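PDB 3OQQ: putative lipoprotein from Bacteroides ovatus, which is of unknown function but is probably an extracellular lipoprotein, and binds several calcium ions. Local coordinates for residues 104-107 / 108-111; 183-187 / 188-192. All blocks are in the same frame, centred on the assembly; numbering follows the deposited sequence. Where two conformers were deposited one is given.

Contact 1: residues 104-107 / 108-111; sequences ALPE and DAVQ
Leu105 and Ala109 meet across a tight reversal of the chain, the branch carbon CG of Leu105 resting 3.8 Å from CB of Ala109. The same methyl has the ring of Pro106 beside it, with CB of Ala109 4.2 Å from CD of the proline. A side chain as short as alanine suits this buried inner place, with Leu105 and Pro106 supplying apolar surface against it. Leu105 reaches on with CD2, which comes 3.9 Å from the carbonyl O of Val110.

The backbone reversal is a type I beta turn from Pro106 to Ala109. Ala109 N donates to Pro106 O at 3.2 Å (N-H...O 155°). Glu107 and Asp108 occupy the two corners, where the exposed Glu107 can keep its charge in solvent.

The amide of Gln111 works on both arms, directly on its own and through a water on the other. Bent at chi2 (-58°), Gln111 doubles back and NE2 donates to Ala109 O at 3.1 Å, from above the carbonyl plane. Its OE1 accepts from a water 3.0 Å away, which also donates to Leu105 O and so bridges the arms.

The turn, in the loop joining strands 96-104 and 122-131, lies against strand 59-65: Pro106 touches Met62 and Tyr64, the carboxylate of Asp108 is hydrogen-bonded through OD1 to Tyr64 OH, and the backbone of Val110 bonds with Asn65.

Contact 2: residues 183-187 / 188-192; sequences RAVGG and IYPTV. With CA (calcium ion), chain B.
Val185 lays its CG1 methyl alongside the ring of Pro190, 3.9 Å from CB and nearly as close to CG, the two side chains sliding past each other in opposite directions. CG1 lies anti to the valine's own backbone N (chi1 -175°), which carries it to the proline. The other end of the ring presses on the backbone: Pro190 CD sits 3.3 Å from the carbonyl C of Gly187. That closeness explains the glycine, since a CB on Gly187 would fall 2.8 Å from Pro190 CD and clash.

These residues form the connection between strand 173-184 and strand 190-198, which belong to different sheets, and each strand carries a classic beta bulge at this end. Arg183 and Ala184 both face Val151, while Thr191 and Val192 both face Lys338.

With a glycine in place of Pro190, Val185 CG1 would probably lose the apolar ring it packs on and the connection would be freer to turn where the ring now restrains it.

Gly186 turns its carbonyl to a calcium ion, O to metal 2.4 Å. A CB there would come 3.0 Å from the ion, so glycine suits this place too. A water 2.7 Å from the calcium ion joins the shell, as do Asn148 and the carboxylates of Asp146, Asp149 and Glu397, whose negative charge probably offsets that of the metal.

Overall arrangement
Contacts 1 and 2 are separate local stretches, a turn and a connection between strands, met one after the other along the chain and lying on opposite sides of its centre. Their centres are about 49 Å apart and their nearest atoms about 33 Å, so neither touches the other. Contact 1 is peripheral, its centre about 33 Å from the chain's centre, whereas contact 2 is buried, its centre about 18 Å away. Calcium is bound at contact 2 but lies some way off from contact 1: the side chain of Val110 is about 12 Å from one ion, probably the one held by Asn114, Asp117 and Gln164. Gly186 of residues 183-187 binds an ion directly, and a second lies about 7 Å from Gly187, consistent with the neighbouring site that shares Asp146 and Asp149.

Contact 1: residues 104-107 / 108-111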
ATOM      1  N   ALA A 104       5.419  -6.393 -26.614  1.00 31.34           N
ATOM      2  CA  ALA A 104       6.034  -6.286 -27.935  1.00 32.33           C
ATOM      3  C   ALA A 104       5.777  -4.892 -28.441  1.00 33.85           C
ATOM      4  O   ALA A 104       4.697  -4.326 -28.202  1.00 32.13           O
ATOM      5  CB  ALA A 104       5.474  -7.337 -28.895  1.00 33.99           C
ATOM      6  N   LEU A 105       6.782  -4.316 -29.076  1.00 29.79           N
ATOM      7  CA  LEU A 105       6.717  -2.965 -29.614  1.00 29.30           C
ATOM      8  C   LEU A 105       6.111  -2.927 -31.028  1.00 33.19           C
ATOM      9  O   LEU A 105       6.700  -3.490 -31.964  1.00 32.99           O
ATOM     10  CB  LEU A 105       8.133  -2.369 -29.635  1.00 29.67           C
ATOM     11  CG  LEU A 105       8.408  -1.062 -28.937  1.00 32.87           C
ATOM     12  CD1 LEU A 105       7.858  -1.040 -27.518  1.00 31.48           C
ATOM     13  CD2 LEU A 105       9.882  -0.794 -28.921  1.00 33.78           C
ATOM     14  N   PRO A 106       4.968  -2.198 -31.218  1.00 29.63           N
ATOM     15  CA  PRO A 106       4.402  -2.039 -32.572  1.00 29.99           C
ATOM     16  C   PRO A 106       5.404  -1.340 -33.491  1.00 37.16           C
ATOM     17  O   PRO A 106       6.331  -0.694 -33.004  1.00 36.35           O
ATOM     18  CB  PRO A 106       3.157  -1.171 -32.322  1.00 29.98           C
ATOM     19  CG  PRO A 106       2.817  -1.418 -30.895  1.00 32.13           C
ATOM     20  CD  PRO A 106       4.152  -1.464 -30.231  1.00 27.87           C
ATOM     21  N   GLU A 107       5.238  -1.481 -34.805  1.00 37.00           N
ATOM     22  CA  GLU A 107       6.175  -0.928 -35.790  1.00 39.04           C
ATOM     23  C   GLU A 107       6.203   0.615 -35.841  1.00 41.60           C
ATOM     24  O   GLU A 107       7.176   1.175 -36.345  1.00 42.90           O
ATOM     25  CB  GLU A 107       5.874  -1.485 -37.192  1.00 41.77           C
ATOM     26  CG  GLU A 107       6.306  -2.934 -37.402  1.00 59.30           C
ATOM     27  CD  GLU A 107       7.771  -3.288 -37.198  1.00 93.82           C
ATOM     28  OE1 GLU A 107       8.648  -2.425 -37.441  1.00 94.78           O
ATOM     29  OE2 GLU A 107       8.042  -4.447 -36.811  1.00 93.61           O
ATOM     30  N   ASP A 108       5.153   1.289 -35.345  1.00 33.88           N
ATOM     31  CA  ASP A 108       5.097   2.748 -35.315  1.00 32.44           C
ATOM     32  C   ASP A 108       5.634   3.326 -33.970  1.00 32.09           C
ATOM     33  O   ASP A 108       5.501   4.522 -33.720  1.00 30.34           O
ATOM     34  CB  ASP A 108       3.653   3.222 -35.574  1.00 34.25           C
ATOM     35  CG  ASP A 108       2.639   2.838 -34.515  1.00 43.70           C
ATOM     36  OD1 ASP A 108       2.960   1.994 -33.651  1.00 42.56           O
ATOM     37  OD2 ASP A 108       1.563   3.415 -34.511  1.00 56.06           O
ATOM     38  N   ALA A 109       6.239   2.485 -33.115  1.00 27.47           N
ATOM     39  CA  ALA A 109       6.760   2.930 -31.827  1.00 26.00           C
ATOM     40  C   ALA A 109       8.140   3.550 -31.959  1.00 31.43           C
ATOM     41  O   ALA A 109       8.857   3.261 -32.936  1.00 31.22           O
ATOM     42  CB  ALA A 109       6.829   1.759 -30.867  1.00 25.84           C
ATOM     43  N   VAL A 110       8.537   4.373 -30.946  1.00 27.47           N
ATOM     44  CA  VAL A 110       9.913   4.880 -30.877  1.00 29.20           C
ATOM     45  C   VAL A 110      10.787   3.635 -30.614  1.00 33.31           C
ATOM     46  O   VAL A 110      10.577   2.930 -29.615  1.00 32.25           O
ATOM     47  CB  VAL A 110      10.168   6.012 -29.838  1.00 32.09           C
ATOM     48  CG1 VAL A 110      11.675   6.320 -29.742  1.00 32.56           C
ATOM     49  CG2 VAL A 110       9.392   7.273 -30.209  1.00 31.56           C
ATOM     50  N   GLN A 111      11.671   3.322 -31.558  1.00 29.62           N
ATOM     51  CA  GLN A 111      12.522   2.137 -31.488  1.00 30.36           C
ATOM     52  C   GLN A 111      13.684   2.336 -30.504  1.00 35.87           C
ATOM     53  O   GLN A 111      14.304   3.404 -30.490  1.00 36.55           O
ATOM     54  CB  GLN A 111      13.026   1.740 -32.877  1.00 32.97           C
ATOM     55  CG  GLN A 111      11.900   1.281 -33.823  1.00 37.42           C
ATOM     56  CD  GLN A 111      11.111   0.099 -33.277  1.00 51.06           C
ATOM     57  OE1 GLN A 111      11.658  -0.971 -32.986  1.00 44.18           O
ATOM     58  NE2 GLN A 111       9.812   0.273 -33.103  1.00 37.36           N
TER
HETATM   59  O   HOH W   1       9.229  -2.670 -33.184  1.00 50.62           O

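Contact 2: residues 183-187 / 188-192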
ATOM      1  N   ARG A 183      -6.357   8.797   5.586  1.00 15.55           N
ATOM      2  CA  ARG A 183      -7.595   9.278   5.022  1.00 15.73           C
ATOM      3  C   ARG A 183      -8.629   9.499   6.134  1.00 19.43           C
ATOM      4  O   ARG A 183      -9.337  10.495   6.102  1.00 19.94           O
ATOM      5  CB  ARG A 183      -8.058   8.305   3.913  1.00 16.00           C
ATOM      6  CG  ARG A 183      -9.515   8.021   3.851  1.00 35.21           C
ATOM      7  CD  ARG A 183     -10.096   8.202   2.481  1.00 38.35           C
ATOM      8  NE  ARG A 183      -9.541   7.393   1.387  1.00 31.80           N
ATOM      9  CZ  ARG A 183     -10.103   6.287   0.898  1.00 44.70           C
ATOM     10  NH1 ARG A 183     -11.201   5.778   1.470  1.00 23.51           N
ATOM     11  NH2 ARG A 183      -9.583   5.687  -0.171  1.00 20.39           N
ATOM     12  N   ALA A 184      -8.719   8.598   7.115  1.00 15.12           N
ATOM     13  CA  ALA A 184      -9.697   8.736   8.199  1.00 14.08           C
ATOM     14  C   ALA A 184      -9.299   7.909   9.408  1.00 17.09           C
ATOM     15  O   ALA A 184      -8.613   6.892   9.256  1.00 15.54           O
ATOM     16  CB  ALA A 184     -11.087   8.284   7.716  1.00 14.05           C
ATOM     17  N   VAL A 185      -9.843   8.289  10.592  1.00 14.09           N
ATOM     18  CA  VAL A 185      -9.678   7.553  11.844  1.00 14.95           C
ATOM     19  C   VAL A 185     -11.072   7.485  12.497  1.00 19.73           C
ATOM     20  O   VAL A 185     -11.476   8.404  13.199  1.00 19.94           O
ATOM     21  CB  VAL A 185      -8.574   8.108  12.788  1.00 18.26           C
ATOM     22  CG1 VAL A 185      -8.389   7.205  14.006  1.00 17.94           C
ATOM     23  CG2 VAL A 185      -7.244   8.282  12.055  1.00 17.51           C
ATOM     24  N   GLY A 186     -11.810   6.418  12.191  1.00 17.64           N
ATOM     25  CA  GLY A 186     -13.157   6.202  12.711  1.00 18.39           C
ATOM     26  C   GLY A 186     -13.175   5.485  14.042  1.00 22.16           C
ATOM     27  O   GLY A 186     -14.017   4.635  14.283  1.00 19.43           O
ATOM     28  N   GLY A 187     -12.229   5.804  14.900  1.00 21.11           N
ATOM     29  CA  GLY A 187     -12.156   5.162  16.207  1.00 20.22           C
ATOM     30  C   GLY A 187     -11.596   6.127  17.205  1.00 23.28           C
ATOM     31  O   GLY A 187     -10.854   7.025  16.814  1.00 22.05           O
ATOM     32  N   ILE A 188     -11.914   5.898  18.494  1.00 23.69           N
ATOM     33  CA  ILE A 188     -11.475   6.731  19.615  0.50 24.64           C
ATOM     34  C   ILE A 188     -10.057   6.345  20.032  1.00 27.73           C
ATOM     35  O   ILE A 188      -9.255   7.229  20.358  1.00 28.31           O
ATOM     36  CB  ILE A 188     -12.493   6.582  20.801  0.50 28.86           C
ATOM     37  CG1 ILE A 188     -13.848   7.219  20.445  0.50 29.90           C
ATOM     38  CG2 ILE A 188     -11.968   7.160  22.114  0.50 29.73           C
ATOM     39  CD1 ILE A 188     -15.058   6.458  21.001  0.50 38.50           C
ATOM     40  N   TYR A 189      -9.759   5.042  20.042  1.00 21.87           N
ATOM     41  CA  TYR A 189      -8.496   4.506  20.513  1.00 21.28           C
ATOM     42  C   TYR A 189      -7.378   4.223  19.482  1.00 22.18           C
ATOM     43  O   TYR A 189      -6.276   4.000  19.971  1.00 20.93           O
ATOM     44  CB  TYR A 189      -8.797   3.234  21.324  1.00 23.20           C
ATOM     45  CG  TYR A 189      -9.732   3.532  22.473  1.00 25.40           C
ATOM     46  CD1 TYR A 189      -9.303   4.280  23.566  1.00 26.80           C
ATOM     47  CD2 TYR A 189     -11.086   3.191  22.407  1.00 27.03           C
ATOM     48  CE1 TYR A 189     -10.175   4.622  24.596  1.00 26.27           C
ATOM     49  CE2 TYR A 189     -11.970   3.526  23.437  1.00 28.16           C
ATOM     50  CZ  TYR A 189     -11.495   4.204  24.551  1.00 36.49           C
ATOM     51  OH  TYR A 189     -12.324   4.518  25.602  1.00 36.62           O
ATOM     52  N   PRO A 190      -7.537   4.225  18.127  1.00 17.63           N
ATOM     53  CA  PRO A 190      -6.355   3.989  17.256  1.00 16.95           C
ATOM     54  C   PRO A 190      -5.282   5.065  17.457  1.00 21.70           C
ATOM     55  O   PRO A 190      -5.602   6.232  17.618  1.00 20.55           O
ATOM     56  CB  PRO A 190      -6.931   4.047  15.836  1.00 17.68           C
ATOM     57  CG  PRO A 190      -8.395   3.785  15.997  1.00 23.22           C
ATOM     58  CD  PRO A 190      -8.761   4.408  17.321  1.00 19.17           C
ATOM     59  N   THR A 191      -4.013   4.663  17.490  1.00 20.49           N
ATOM     60  CA  THR A 191      -2.916   5.591  17.737  1.00 19.81           C
ATOM     61  C   THR A 191      -1.850   5.520  16.647  1.00 21.28           C
ATOM     62  O   THR A 191      -1.173   6.511  16.408  1.00 19.81           O
ATOM     63  CB  THR A 191      -2.276   5.291  19.106  1.00 26.21           C
ATOM     64  OG1 THR A 191      -1.918   3.911  19.150  1.00 24.07           O
ATOM     65  CG2 THR A 191      -3.205   5.620  20.290  1.00 26.18           C
ATOM     66  N   VAL A 192      -1.640   4.329  16.062  1.00 16.37           N
ATOM     67  CA  VAL A 192      -0.571   4.095  15.089  1.00 15.09           C
ATOM     68  C   VAL A 192      -1.080   3.299  13.891  1.00 17.89           C
ATOM     69  O   VAL A 192      -1.986   2.485  14.033  1.00 18.45           O
ATOM     70  CB  VAL A 192       0.640   3.327  15.747  1.00 18.48           C
ATOM     71  CG1 VAL A 192       1.810   3.164  14.767  1.00 16.64           C
ATOM     72  CG2 VAL A 192       1.128   3.987  17.042  1.00 18.90           C
TER
HETATM   73 CA    CA B 457     -15.626   3.394  13.091  1.00 21.67          CA
HETATM   74  O   HOH W   2     -16.105   1.627  15.040  1.00 18.14           O